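Local coordinates for TnpArep for protein (Escherichia coli, PDB 4ER8) that binds repetitive extragenic palindrome (REP) hairpins and cleaves and recombines the mosaic elements that contain them, as a tyrosine transposase of the HUH type, at a contact of chain A with DNA. Sequence-based numbering; all coordinates share one arbitrary frame.

Contacts 1 and 2 lie side by side on one face of the transposase, the centres of their C-alpha atoms about 6 Å apart, and both include Pro96 and Phe98. In contact 1 the helix 73-87 and the loop before strand 99-102 hold the backbone phosphates of two paired nucleotides, DC30 and DC31. In contact 2 the same loop, joined by strand 13-19 and a stretch near the C-terminus, reads the bases of unpaired DA3 and DG4. One short segment thus meets nucleotides near both ends of the modelled strand, which sets the paired stem against the single-stranded nucleotides near its 5' end.

Contact 1: a contact of chain A with DNA. Residues 74, 81, 96-98. With nucleotides of chain B.
Arg97 lies along the phosphate of DC31, and its side chain forms the close-packed part of this contact, with 51 Å² of the residue hidden by the DNA. Its NE donates to the phosphate oxygen OP2 of DC31 at 2.8 Å, a salt bridge with the oxygen nearly in the guanidinium plane and the bond fairly straight (156° at H). NH2 turns to the same oxygen more weakly. The chain bends at chi3 (63°), which brings one guanidinium face over the DC31 base, with C6 above the centre of the group at 3.7 Å from its plane. The backbone N of the same residue donates to OP2 of DC30 at 2.9 Å, so one residue ties down two consecutive phosphates.

Phe98 packs beside Arg97. Its ring turns an edge to the DC30 phosphate, OP1 of DC30 lying in its plane near CD2, while its CZ approaches OP1 of DC31 at 3.4 Å. Farther along the strand Ser74 caps that second phosphate, its hydroxyl OG donating to OP1 of DC31 at 2.6 Å.

The Lys81 end is looser and hydrated. Lys81 reaches in with its ammonium tip and buries almost no surface, NZ standing 2.5 Å from OP1 of DC30 in a hydrogen bond and salt bridge. A water bridges NZ and OP2 of the same phosphate. NZ also donates to the carbonyl O of Arg97 at 2.6 Å, which ties the helix to the loop. Pro96 stands apart from this water, its carbonyl directed at the unpaired DA3. The hydrogen bonds made here to DC30 and DC31 all go to the sugar-phosphate backbone, which suggests that this grip depends more on the path of the stem than on its sequence.

Ser74 and Lys81 project from helix 73-87, Ser74 near its start, whereas Pro96, Arg97 and Phe98 form the loop that runs directly into strand 99-102.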
# COMPACT_ATOMS: atom_id res chain seq x y z
N SER A 74 9.60 1.89 9.56
CA SER A 74 8.81 1.68 10.77
C SER A 74 8.16 2.98 11.23
O SER A 74 6.91 3.11 11.28
CB SER A 74 9.65 1.06 11.88
OG SER A 74 9.87 -0.32 11.64
N LYS A 81 -0.38 5.81 10.13
CA LYS A 81 -1.58 5.23 10.76
C LYS A 81 -1.97 6.14 11.86
O LYS A 81 -3.15 6.26 12.15
CB LYS A 81 -1.32 3.84 11.34
CG LYS A 81 -1.00 2.77 10.33
CD LYS A 81 -0.33 1.56 10.95
CE LYS A 81 -1.21 0.36 10.89
NZ LYS A 81 -0.58 -0.79 11.59
N PRO A 96 -2.80 -4.33 13.78
CA PRO A 96 -1.51 -3.95 14.32
C PRO A 96 -0.38 -4.26 13.34
O PRO A 96 -0.47 -5.18 12.52
CB PRO A 96 -1.40 -4.85 15.57
CG PRO A 96 -2.82 -4.93 16.07
CD PRO A 96 -3.60 -5.09 14.76
N ARG A 97 0.69 -3.48 13.48
CA ARG A 97 1.82 -3.50 12.57
C ARG A 97 1.35 -3.64 11.11
O ARG A 97 0.38 -2.99 10.72
CB ARG A 97 2.82 -4.55 13.02
CG ARG A 97 3.02 -4.51 14.54
CD ARG A 97 3.97 -5.59 15.01
NE ARG A 97 5.31 -5.42 14.46
CZ ARG A 97 6.34 -6.22 14.69
NH1 ARG A 97 6.21 -7.25 15.52
NH2 ARG A 97 7.52 -5.97 14.14
N PHE A 98 2.06 -4.44 10.31
CA PHE A 98 1.89 -4.50 8.85
C PHE A 98 2.83 -5.54 8.24
O PHE A 98 3.84 -5.92 8.85
CB PHE A 98 2.19 -3.13 8.23
CG PHE A 98 3.57 -2.62 8.55
CD1 PHE A 98 4.66 -2.94 7.72
CD2 PHE A 98 3.80 -1.81 9.67
CE1 PHE A 98 5.95 -2.49 8.02
CE2 PHE A 98 5.09 -1.33 9.96
CZ PHE A 98 6.17 -1.70 9.15
P DA B 3 5.30 -14.91 11.08
OP1 DA B 3 5.43 -14.08 12.28
OP2 DA B 3 5.59 -16.33 11.31
O5' DA B 3 3.94 -14.83 10.24
C5' DA B 3 3.41 -13.60 9.78
C4' DA B 3 2.75 -12.87 10.97
O4' DA B 3 2.25 -11.59 10.54
C3' DA B 3 1.58 -13.55 11.64
O3' DA B 3 1.58 -13.09 12.94
C2' DA B 3 0.40 -12.97 10.88
C1' DA B 3 0.86 -11.52 10.69
N9 DA B 3 0.44 -10.76 9.51
C8 DA B 3 0.23 -11.21 8.24
N7 DA B 3 -0.12 -10.26 7.40
C5 DA B 3 -0.14 -9.11 8.19
C6 DA B 3 -0.44 -7.76 7.90
N6 DA B 3 -0.80 -7.26 6.68
N1 DA B 3 -0.33 -6.90 8.93
C2 DA B 3 0.03 -7.36 10.12
N3 DA B 3 0.30 -8.60 10.50
C4 DA B 3 0.21 -9.42 9.47
P DC B 30 1.86 0.02 13.84
OP1 DC B 30 1.76 -0.22 12.39
OP2 DC B 30 1.13 -0.90 14.77
O5' DC B 30 3.40 0.02 14.33
C5' DC B 30 4.33 0.82 13.67
C4' DC B 30 5.72 0.71 14.28
O4' DC B 30 5.67 1.21 15.61
C3' DC B 30 6.30 -0.67 14.43
O3' DC B 30 7.05 -0.92 13.29
C2' DC B 30 7.22 -0.55 15.63
C1' DC B 30 6.55 0.52 16.47
N1 DC B 30 5.70 0.06 17.64
C2 DC B 30 6.26 -0.12 18.89
O2 DC B 30 7.46 0.05 19.00
N3 DC B 30 5.47 -0.50 19.95
C4 DC B 30 4.16 -0.70 19.77
N4 DC B 30 3.41 -1.06 20.80
C5 DC B 30 3.55 -0.51 18.50
C6 DC B 30 4.36 -0.12 17.49
P DC B 31 7.53 -2.40 12.98
OP1 DC B 31 8.32 -2.34 11.75
OP2 DC B 31 6.37 -3.26 13.11
O5' DC B 31 8.56 -2.75 14.15
C5' DC B 31 9.87 -2.14 14.28
C4' DC B 31 10.66 -2.86 15.38
O4' DC B 31 9.93 -2.61 16.61
C3' DC B 31 10.77 -4.39 15.24
O3' DC B 31 12.11 -4.62 15.17
C2' DC B 31 10.25 -4.97 16.54
C1' DC B 31 10.03 -3.75 17.42
N1 DC B 31 8.71 -3.80 18.05
C2 DC B 31 8.62 -3.92 19.42
O2 DC B 31 9.70 -3.96 20.03
N3 DC B 31 7.37 -3.97 19.98
C4 DC B 31 6.25 -3.92 19.24
N4 DC B 31 4.99 -3.96 19.80
C5 DC B 31 6.36 -3.82 17.83
C6 DC B 31 7.58 -3.76 17.28
O HOH W 1 -1.55 -0.11 14.22

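Contact 2: a contact of chain A with DNA. Residues 19, 95-96, 98, 160. With nucleotides of chain B.
Gln95 meets the sugar edge of DG4 with both ends of its amide. NE2 donates to the ring nitrogen N3 of DG4 at 3.0 Å, almost straight (170° at H) and with N3 in the amide plane. The carbonyl OE1 accepts from the exocyclic amine N2 of DG4 at 3.1 Å, with the donor tilted somewhat from the carbonyl plane. This paired donor and acceptor match guanine, the base that offers an amine beside N3. The amide also lies nearly flat over one face of DA3, near its C2–N1 edge, with CD of Gln95 3.5 Å from C2 of DA3, so one side chain serves both nucleotides.

The backbone carbonyl of Gly160 joins the two bases from another direction. Its O accepts from N2 of DG4 at 2.8 Å, on the Watson-Crick edge, and from the amine N6 of DA3 at 3.0 Å, on the Hoogsteen edge. The two amines approach from opposite faces of the carbonyl plane; N2 stands well above it, whereas N6 is only modestly tilted. N2 of DG4 therefore gives bonds to both Gln95 and Gly160.

Around this first shell, Asn19 OD1 lies 3.2 Å from N2 of DG4 and near N6 of DA3, a polar neighbour to both amines. The carbonyl O of Pro96 sits at the C2 edge of DA3, close to the base plane and 3.3 Å from C2. CA of Phe98 approaches N1 of DA3 from the face opposite Gln95, at 3.3 Å. The reach of Gln95 depends on its torsions, with CG opposite the backbone N (chi1 158°) and the chain extended beyond it, which carries the amide out from the loop to DG4.

Both nucleotides are unpaired, so their edges can be read directly by the protein. The site probably lets the transposase recognise these unpaired bases beside the REP hairpin, consistent with reading a guide sequence.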
# COMPACT_ATOMS: atom_id res chain seq x y z
N ASN A 19 -3.83 -3.43 6.81
CA ASN A 19 -5.23 -3.77 6.85
C ASN A 19 -5.93 -3.03 7.94
O ASN A 19 -5.39 -2.82 9.03
CB ASN A 19 -5.43 -5.25 7.10
CG ASN A 19 -4.97 -6.12 5.95
OD1 ASN A 19 -4.09 -6.96 6.13
ND2 ASN A 19 -5.56 -5.95 4.78
N GLN A 95 -5.32 -3.10 11.72
CA GLN A 95 -4.58 -4.31 12.09
C GLN A 95 -3.18 -3.89 12.58
O GLN A 95 -2.48 -3.12 11.93
CB GLN A 95 -4.51 -5.38 10.98
CG GLN A 95 -3.34 -6.35 11.15
CD GLN A 95 -3.48 -7.62 10.37
OE1 GLN A 95 -4.11 -7.66 9.32
NE2 GLN A 95 -2.88 -8.68 10.87
N PRO A 96 -2.80 -4.33 13.78
CA PRO A 96 -1.51 -3.95 14.32
C PRO A 96 -0.38 -4.26 13.34
O PRO A 96 -0.47 -5.18 12.52
CB PRO A 96 -1.40 -4.85 15.57
CG PRO A 96 -2.82 -4.93 16.07
CD PRO A 96 -3.60 -5.09 14.76
N PHE A 98 2.06 -4.44 10.31
CA PHE A 98 1.89 -4.50 8.85
C PHE A 98 2.83 -5.54 8.24
O PHE A 98 3.84 -5.92 8.85
CB PHE A 98 2.19 -3.13 8.23
CG PHE A 98 3.57 -2.62 8.55
CD1 PHE A 98 4.66 -2.94 7.72
CD2 PHE A 98 3.80 -1.81 9.67
CE1 PHE A 98 5.95 -2.49 8.02
CE2 PHE A 98 5.09 -1.33 9.96
CZ PHE A 98 6.17 -1.70 9.15
N GLY A 160 0.48 -10.64 2.71
CA GLY A 160 -0.10 -9.94 3.83
C GLY A 160 -1.60 -9.79 3.84
O GLY A 160 -2.14 -9.24 4.80
P DA B 3 5.30 -14.91 11.08
OP1 DA B 3 5.43 -14.08 12.28
OP2 DA B 3 5.59 -16.33 11.31
O5' DA B 3 3.94 -14.83 10.24
C5' DA B 3 3.41 -13.60 9.78
C4' DA B 3 2.75 -12.87 10.97
O4' DA B 3 2.25 -11.59 10.54
C3' DA B 3 1.58 -13.55 11.64
O3' DA B 3 1.58 -13.09 12.94
C2' DA B 3 0.40 -12.97 10.88
C1' DA B 3 0.86 -11.52 10.69
N9 DA B 3 0.44 -10.76 9.51
C8 DA B 3 0.23 -11.21 8.24
N7 DA B 3 -0.12 -10.26 7.40
C5 DA B 3 -0.14 -9.11 8.19
C6 DA B 3 -0.44 -7.76 7.90
N6 DA B 3 -0.80 -7.26 6.68
N1 DA B 3 -0.33 -6.90 8.93
C2 DA B 3 0.03 -7.36 10.12
N3 DA B 3 0.30 -8.60 10.50
C4 DA B 3 0.21 -9.42 9.47
P DG B 4 0.64 -13.76 14.10
OP1 DG B 4 1.32 -13.45 15.37
OP2 DG B 4 0.26 -15.13 13.70
O5' DG B 4 -0.69 -12.89 14.15
C5' DG B 4 -0.67 -11.50 14.37
C4' DG B 4 -1.99 -10.94 13.88
O4' DG B 4 -2.07 -11.25 12.47
C3' DG B 4 -3.26 -11.53 14.50
O3' DG B 4 -4.25 -10.54 14.47
C2' DG B 4 -3.65 -12.64 13.52
C1' DG B 4 -3.32 -11.94 12.21
N9 DG B 4 -3.12 -12.80 11.03
C8 DG B 4 -2.84 -14.14 11.00
N7 DG B 4 -2.68 -14.64 9.81
C5 DG B 4 -2.85 -13.55 8.98
C6 DG B 4 -2.78 -13.45 7.54
O6 DG B 4 -2.55 -14.38 6.73
N1 DG B 4 -2.99 -12.14 7.06
C2 DG B 4 -3.22 -11.08 7.87
N2 DG B 4 -3.43 -9.92 7.24
N3 DG B 4 -3.29 -11.15 9.21
C4 DG B 4 -3.10 -12.41 9.70